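PDB 4I3B: bilirubin-inducible fluorescent protein UnaG from Anguilla japonica, which binds unconjugated bilirubin with high affinity inside its beta-barrel and, once loaded, fluoresces green on excitation, while the apoprotein stays dark. Local coordinates for residues S31-I43 with T52-D64. Residues are numbered along the deposited sequence; the frame is centred on the assembly and turned at random. Where two conformers were deposited one is given.
Sequences SDGGDATTPTLYI and TVKIENGPPTFLD. With BLR (3-[5-[(Z)-(4-ethenyl-3-methyl-5-oxidanylidene-pyrrol-2-ylidene)methyl]-2-[[5-[(Z)-(3-ethenyl-4-methyl-5-oxidanylidene-pyrrol-2-ylidene)methyl]-3-(3-hydroxy-3-oxopropyl)-4-methyl-1H-pyrrol-2-yl]methyl]-4-methyl-1H-pyrrol-3-yl]propanoic acid), chain G.
Y42 and E56 meet on the outer face of the hairpin formed by strands 40-46 and 50-56. With CG of Y42 turned away from the carbonyl carbon, beside the backbone N (chi1 -53°), the ring passes with its edge by K54 O and runs toward E56, and its OH donates to E56 OE1 at 2.9 Å. OE1 sits in the ring plane, at the edge, but the hydroxyl comes from above the carboxylate plane. Paired backbone bonds join Y42 to K54 and T40 to E56. On the inner face L41 packs alongside I55, CD2 to CG1 3.8 Å, and L41, I43, V53 and I55 all touch bilirubin. Farther along, in the turn from helix 28-36 to strand 40-46, T37 OG1 is held by G34 O at 2.7 Å and so placed to take a water that also donates to N57 OD1. OD1 accepts the pyrrole ND of bilirubin at 3.2 Å. N57 ND2 donates both to L63 O and to propionate O1A, which together fix the turn of the amide. T61 OG1 donates to the lactam oxygen OC at 2.6 Å. The hairpin is thus polar outside and greasy inside, and the N57 amide just beyond it both donates to and accepts from the pigment, which probably helps hold bilirubin rigid enough to fluoresce.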
loop_
_atom_site.group_PDB
_atom_site.type_symbol
_atom_site.label_atom_id
_atom_site.label_comp_id
_atom_site.label_asym_id
_atom_site.label_seq_id
_atom_site.Cartn_x
_atom_site.Cartn_y
_atom_site.Cartn_z
ATOM N N SER A 31 9.559 -10.814 4.524
ATOM C CA SER A 31 9.097 -10.865 3.145
ATOM C C SER A 31 8.250 -12.116 2.980
ATOM O O SER A 31 7.185 -12.049 2.367
ATOM C CB SER A 31 10.236 -10.791 2.127
ATOM O OG SER A 31 11.223 -11.798 2.296
ATOM N N ASP A 32 8.701 -13.240 3.542
ATOM C CA ASP A 32 7.895 -14.457 3.463
ATOM C C ASP A 32 6.599 -14.308 4.287
ATOM O O ASP A 32 5.513 -14.736 3.864
ATOM C CB ASP A 32 8.668 -15.672 3.967
ATOM C CG ASP A 32 9.779 -16.095 3.022
ATOM O OD1 ASP A 32 9.806 -15.640 1.856
ATOM O OD2 ASP A 32 10.630 -16.890 3.450
ATOM N N GLY A 33 6.704 -13.696 5.460
ATOM C CA GLY A 33 5.520 -13.424 6.262
ATOM C C GLY A 33 4.554 -12.512 5.522
ATOM O O GLY A 33 3.357 -12.793 5.418
ATOM N N GLY A 34 5.075 -11.408 4.995
ATOM C CA GLY A 34 4.245 -10.474 4.243
ATOM C C GLY A 34 3.538 -11.134 3.074
ATOM O O GLY A 34 2.357 -10.884 2.800
ATOM N N ASP A 35 4.249 -12.000 2.364
ATOM C CA ASP A 35 3.636 -12.687 1.239
ATOM C C ASP A 35 2.390 -13.468 1.644
ATOM O O ASP A 35 1.456 -13.546 0.860
ATOM C CB ASP A 35 4.611 -13.623 0.534
ATOM C CG ASP A 35 4.086 -14.126 -0.798
ATOM O OD1 ASP A 35 4.102 -13.344 -1.768
ATOM O OD2 ASP A 35 3.647 -15.287 -0.885
ATOM N N ALA A 36 2.373 -13.993 2.866
ATOM C CA ALA A 36 1.274 -14.824 3.349
ATOM C C ALA A 36 0.143 -14.038 3.975
ATOM O O ALA A 36 -0.882 -14.618 4.304
ATOM C CB ALA A 36 1.816 -15.861 4.368
ATOM N N THR A 37 0.305 -12.730 4.170
ATOM C CA THR A 37 -0.732 -11.963 4.856
ATOM C C THR A 37 -2.041 -11.857 4.077
ATOM O O THR A 37 -2.064 -11.936 2.854
ATOM C CB THR A 37 -0.262 -10.522 5.199
ATOM O OG1 THR A 37 0.185 -9.836 4.020
ATOM C CG2 THR A 37 0.861 -10.568 6.226
ATOM N N THR A 38 -3.121 -11.649 4.821
ATOM C CA THR A 38 -4.416 -11.351 4.235
ATOM C C THR A 38 -4.922 -10.049 4.867
ATOM O O THR A 38 -5.739 -10.057 5.782
ATOM C CB THR A 38 -5.393 -12.509 4.445
ATOM O OG1 THR A 38 -5.419 -12.834 5.835
ATOM C CG2 THR A 38 -4.943 -13.754 3.641
ATOM N N PRO A 39 -4.413 -8.907 4.387
ATOM C CA PRO A 39 -4.731 -7.613 4.998
ATOM C C PRO A 39 -6.171 -7.130 4.813
ATOM O O PRO A 39 -6.864 -7.501 3.869
ATOM C CB PRO A 39 -3.770 -6.672 4.283
ATOM C CG PRO A 39 -3.509 -7.344 2.937
ATOM C CD PRO A 39 -3.384 -8.781 3.345
ATOM N N THR A 40 -6.595 -6.284 5.752
ATOM C CA THR A 40 -7.834 -5.524 5.676
ATOM C C THR A 40 -7.428 -4.056 5.735
ATOM O O THR A 40 -6.534 -3.686 6.530
ATOM C CB THR A 40 -8.752 -5.843 6.861
ATOM O OG1 THR A 40 -8.955 -7.254 6.918
ATOM C CG2 THR A 40 -10.089 -5.167 6.705
ATOM N N LEU A 41 -8.076 -3.225 4.922
ATOM C CA LEU A 41 -7.856 -1.783 4.904
ATOM C C LEU A 41 -9.124 -1.059 5.281
ATOM O O LEU A 41 -10.216 -1.466 4.865
ATOM C CB LEU A 41 -7.496 -1.321 3.503
ATOM C CG LEU A 41 -6.485 -2.132 2.717
ATOM C CD1 LEU A 41 -6.358 -1.606 1.308
ATOM C CD2 LEU A 41 -5.146 -2.187 3.400
ATOM N N TYR A 42 -8.972 0.058 5.995
ATOM C CA TYR A 42 -10.081 0.947 6.323
ATOM C C TYR A 42 -9.627 2.309 5.871
ATOM O O TYR A 42 -8.723 2.902 6.477
ATOM C CB TYR A 42 -10.359 0.961 7.829
ATOM C CG TYR A 42 -10.563 -0.407 8.419
ATOM C CD1 TYR A 42 -11.835 -0.957 8.510
ATOM C CD2 TYR A 42 -9.483 -1.168 8.860
ATOM C CE1 TYR A 42 -12.045 -2.218 9.059
ATOM C CE2 TYR A 42 -9.671 -2.440 9.374
ATOM C CZ TYR A 42 -10.948 -2.964 9.480
ATOM O OH TYR A 42 -11.107 -4.225 10.004
ATOM N N ILE A 43 -10.240 2.781 4.797
ATOM C CA ILE A 43 -9.844 4.024 4.168
ATOM C C ILE A 43 -10.854 5.118 4.464
ATOM O O ILE A 43 -12.053 4.926 4.307
ATOM C CB ILE A 43 -9.727 3.801 2.662
ATOM C CG1 ILE A 43 -8.703 2.708 2.419
ATOM C CG2 ILE A 43 -9.322 5.096 1.945
ATOM C CD1 ILE A 43 -8.341 2.476 0.950
ATOM N N THR A 52 -6.805 8.892 5.381
ATOM C CA THR A 52 -6.242 8.057 6.431
ATOM C C THR A 52 -6.485 6.621 6.036
ATOM O O THR A 52 -7.588 6.277 5.615
ATOM C CB THR A 52 -6.929 8.326 7.757
ATOM O OG1 THR A 52 -6.659 9.672 8.151
ATOM C CG2 THR A 52 -6.435 7.401 8.830
ATOM N N VAL A 53 -5.457 5.790 6.125
ATOM C CA VAL A 53 -5.614 4.368 5.835
ATOM C C VAL A 53 -5.147 3.603 7.073
ATOM O O VAL A 53 -3.999 3.764 7.515
ATOM C CB VAL A 53 -4.824 3.907 4.593
ATOM C CG1 VAL A 53 -5.084 2.399 4.334
ATOM C CG2 VAL A 53 -5.254 4.703 3.383
ATOM N N LYS A 54 -6.057 2.817 7.653
ATOM C CA LYS A 54 -5.709 1.932 8.745
ATOM C C LYS A 54 -5.602 0.517 8.171
ATOM O O LYS A 54 -6.466 0.092 7.405
ATOM C CB LYS A 54 -6.774 1.951 9.825
ATOM C CG LYS A 54 -6.456 1.021 10.979
ATOM C CD LYS A 54 -7.526 1.017 12.077
ATOM C CE LYS A 54 -7.406 -0.224 12.973
ATOM N NZ LYS A 54 -8.487 -0.214 14.035
ATOM N N ILE A 55 -4.545 -0.195 8.536
ATOM C CA ILE A 55 -4.260 -1.501 7.961
ATOM C C ILE A 55 -4.105 -2.526 9.073
ATOM O O ILE A 55 -3.329 -2.328 10.003
ATOM C CB ILE A 55 -2.955 -1.457 7.115
ATOM C CG1 ILE A 55 -3.031 -0.364 6.038
ATOM C CG2 ILE A 55 -2.669 -2.829 6.475
ATOM C CD1 ILE A 55 -2.413 0.952 6.407
ATOM N N GLU A 56 -4.818 -3.639 8.955
ATOM C CA GLU A 56 -4.535 -4.797 9.778
ATOM C C GLU A 56 -3.896 -5.802 8.828
ATOM O O GLU A 56 -4.593 -6.440 8.022
ATOM C CB GLU A 56 -5.826 -5.343 10.378
ATOM C CG GLU A 56 -6.496 -4.349 11.319
ATOM C CD GLU A 56 -7.932 -4.723 11.679
ATOM O OE1 GLU A 56 -8.605 -5.415 10.887
ATOM O OE2 GLU A 56 -8.386 -4.265 12.733
ATOM N N ASN A 57 -2.565 -5.936 8.867
ATOM C CA ASN A 57 -1.917 -6.860 7.922
ATOM C C ASN A 57 -2.334 -8.298 8.176
ATOM O O ASN A 57 -2.403 -9.085 7.245
ATOM C CB ASN A 57 -0.401 -6.715 7.969
ATOM C CG ASN A 57 0.098 -5.463 7.230
ATOM O OD1 ASN A 57 0.007 -5.385 6.004
ATOM N ND2 ASN A 57 0.671 -4.524 7.969
ATOM N N GLY A 58 -2.604 -8.627 9.438
ATOM C CA GLY A 58 -3.087 -9.959 9.792
ATOM C C GLY A 58 -1.987 -10.994 9.952
ATOM O O GLY A 58 -0.802 -10.672 9.856
ATOM N N PRO A 59 -2.364 -12.247 10.239
ATOM C CA PRO A 59 -1.360 -13.318 10.315
ATOM C C PRO A 59 -0.632 -13.466 8.984
ATOM O O PRO A 59 -1.223 -13.226 7.933
ATOM C CB PRO A 59 -2.187 -14.577 10.625
ATOM C CG PRO A 59 -3.563 -14.249 10.178
ATOM C CD PRO A 59 -3.728 -12.765 10.405
ATOM N N PRO A 60 0.641 -13.858 9.022
ATOM C CA PRO A 60 1.398 -14.304 10.200
ATOM C C PRO A 60 2.265 -13.221 10.846
ATOM O O PRO A 60 3.017 -13.519 11.771
ATOM C CB PRO A 60 2.303 -15.386 9.605
ATOM C CG PRO A 60 2.601 -14.863 8.206
ATOM C CD PRO A 60 1.331 -14.194 7.758
ATOM N N THR A 61 2.164 -11.995 10.366
ATOM C CA THR A 61 3.016 -10.924 10.880
ATOM C C THR A 61 2.331 -10.181 12.027
ATOM O O THR A 61 2.994 -9.667 12.919
ATOM C CB THR A 61 3.399 -9.950 9.769
ATOM O OG1 THR A 61 2.234 -9.231 9.334
ATOM C CG2 THR A 61 4.062 -10.712 8.613
ATOM N N PHE A 62 1.000 -10.120 11.980
ATOM C CA PHE A 62 0.191 -9.453 12.995
ATOM C C PHE A 62 0.635 -8.007 13.250
ATOM O O PHE A 62 0.728 -7.559 14.397
ATOM C CB PHE A 62 0.184 -10.261 14.302
ATOM C CG PHE A 62 -0.350 -11.657 14.162
ATOM C CD1 PHE A 62 -1.714 -11.905 14.162
ATOM C CD2 PHE A 62 0.524 -12.726 14.054
ATOM C CE1 PHE A 62 -2.196 -13.218 14.050
ATOM C CE2 PHE A 62 0.047 -14.019 13.946
ATOM C CZ PHE A 62 -1.313 -14.259 13.936
ATOM N N LEU A 63 0.913 -7.280 12.181
ATOM C CA LEU A 63 1.226 -5.866 12.281
ATOM C C LEU A 63 0.058 -4.984 11.830
ATOM O O LEU A 63 -0.395 -5.087 10.698
ATOM C CB LEU A 63 2.450 -5.562 11.412
ATOM C CG LEU A 63 3.726 -6.259 11.883
ATOM C CD1 LEU A 63 4.877 -6.058 10.914
ATOM C CD2 LEU A 63 4.109 -5.826 13.286
ATOM N N ASP A 64 -0.410 -4.115 12.734
ATOM C CA ASP A 64 -1.388 -3.099 12.400
ATOM C C ASP A 64 -0.610 -1.800 12.230
ATOM O O ASP A 64 0.369 -1.545 12.956
ATOM C CB ASP A 64 -2.380 -2.890 13.545
ATOM C CG ASP A 64 -3.446 -3.942 13.639
ATOM O OD1 ASP A 64 -3.396 -4.936 12.886
ATOM O OD2 ASP A 64 -4.367 -3.736 14.479
HETATM C CHA BLR G . -0.661 -2.962 3.040
HETATM N NA BLR G . -1.374 -0.629 2.372
HETATM C C1A BLR G . -0.708 -1.455 3.222
HETATM C C2A BLR G . -0.021 -0.690 4.150
HETATM C C3A BLR G . -0.277 0.643 3.829
HETATM C C4A BLR G . -1.123 0.653 2.726
HETATM C CMA BLR G . 0.241 1.852 4.548
HETATM C CAA BLR G . 0.811 -1.210 5.280
HETATM C CBA BLR G . 2.262 -1.130 5.014
HETATM C CGA BLR G . 3.100 -1.610 6.144
HETATM O O1A BLR G . 2.657 -2.450 6.979
HETATM O O2A BLR G . 4.273 -1.096 6.241
HETATM C CHB BLR G . -1.642 1.876 2.091
HETATM N NB BLR G . -3.499 0.949 0.778
HETATM C C1B BLR G . -2.705 2.023 1.236
HETATM C C2B BLR G . -3.175 3.210 0.642
HETATM C C3B BLR G . -4.191 2.985 -0.110
HETATM C C4B BLR G . -4.547 1.507 -0.170
HETATM C CMB BLR G . -2.540 4.560 0.910
HETATM O OB BLR G . -5.374 0.869 -0.721
HETATM C CAB BLR G . -4.981 3.970 -0.888
HETATM C CBB BLR G . -6.049 3.652 -1.681
HETATM N NC BLR G . 2.848 -6.155 5.361
HETATM C C1C BLR G . 3.333 -7.043 6.518
HETATM C C2C BLR G . 4.809 -6.910 6.368
HETATM C C3C BLR G . 5.127 -6.133 5.391
HETATM C C4C BLR G . 4.026 -5.619 4.730
HETATM C CMC BLR G . 5.712 -7.604 7.331
HETATM O OC BLR G . 2.639 -7.673 7.267
HETATM C CAC BLR G . 6.492 -5.743 4.993
HETATM C CBC BLR G . 7.544 -6.597 5.029
HETATM C CHD BLR G . 3.981 -4.772 3.671
HETATM N ND BLR G . 1.520 -4.077 3.565
HETATM C C1D BLR G . 2.790 -4.108 3.120
HETATM C C2D BLR G . 2.830 -3.292 1.889
HETATM C C3D BLR G . 1.568 -2.812 1.648
HETATM C C4D BLR G . 0.680 -3.272 2.730
HETATM C CMD BLR G . 4.074 -3.100 1.087
HETATM C CAD BLR G . 1.186 -1.912 0.504
HETATM C CBD BLR G . 0.527 -2.711 -0.603
HETATM C CGD BLR G . -0.917 -2.917 -0.323
HETATM O O1D BLR G . -1.357 -4.078 -0.244
HETATM O O2D BLR G . -1.706 -1.950 -0.206
HETATM O O HOH W 1 -0.081 -7.058 3.887
HETATM O O HOH W 2 -6.587 -8.448 8.306
#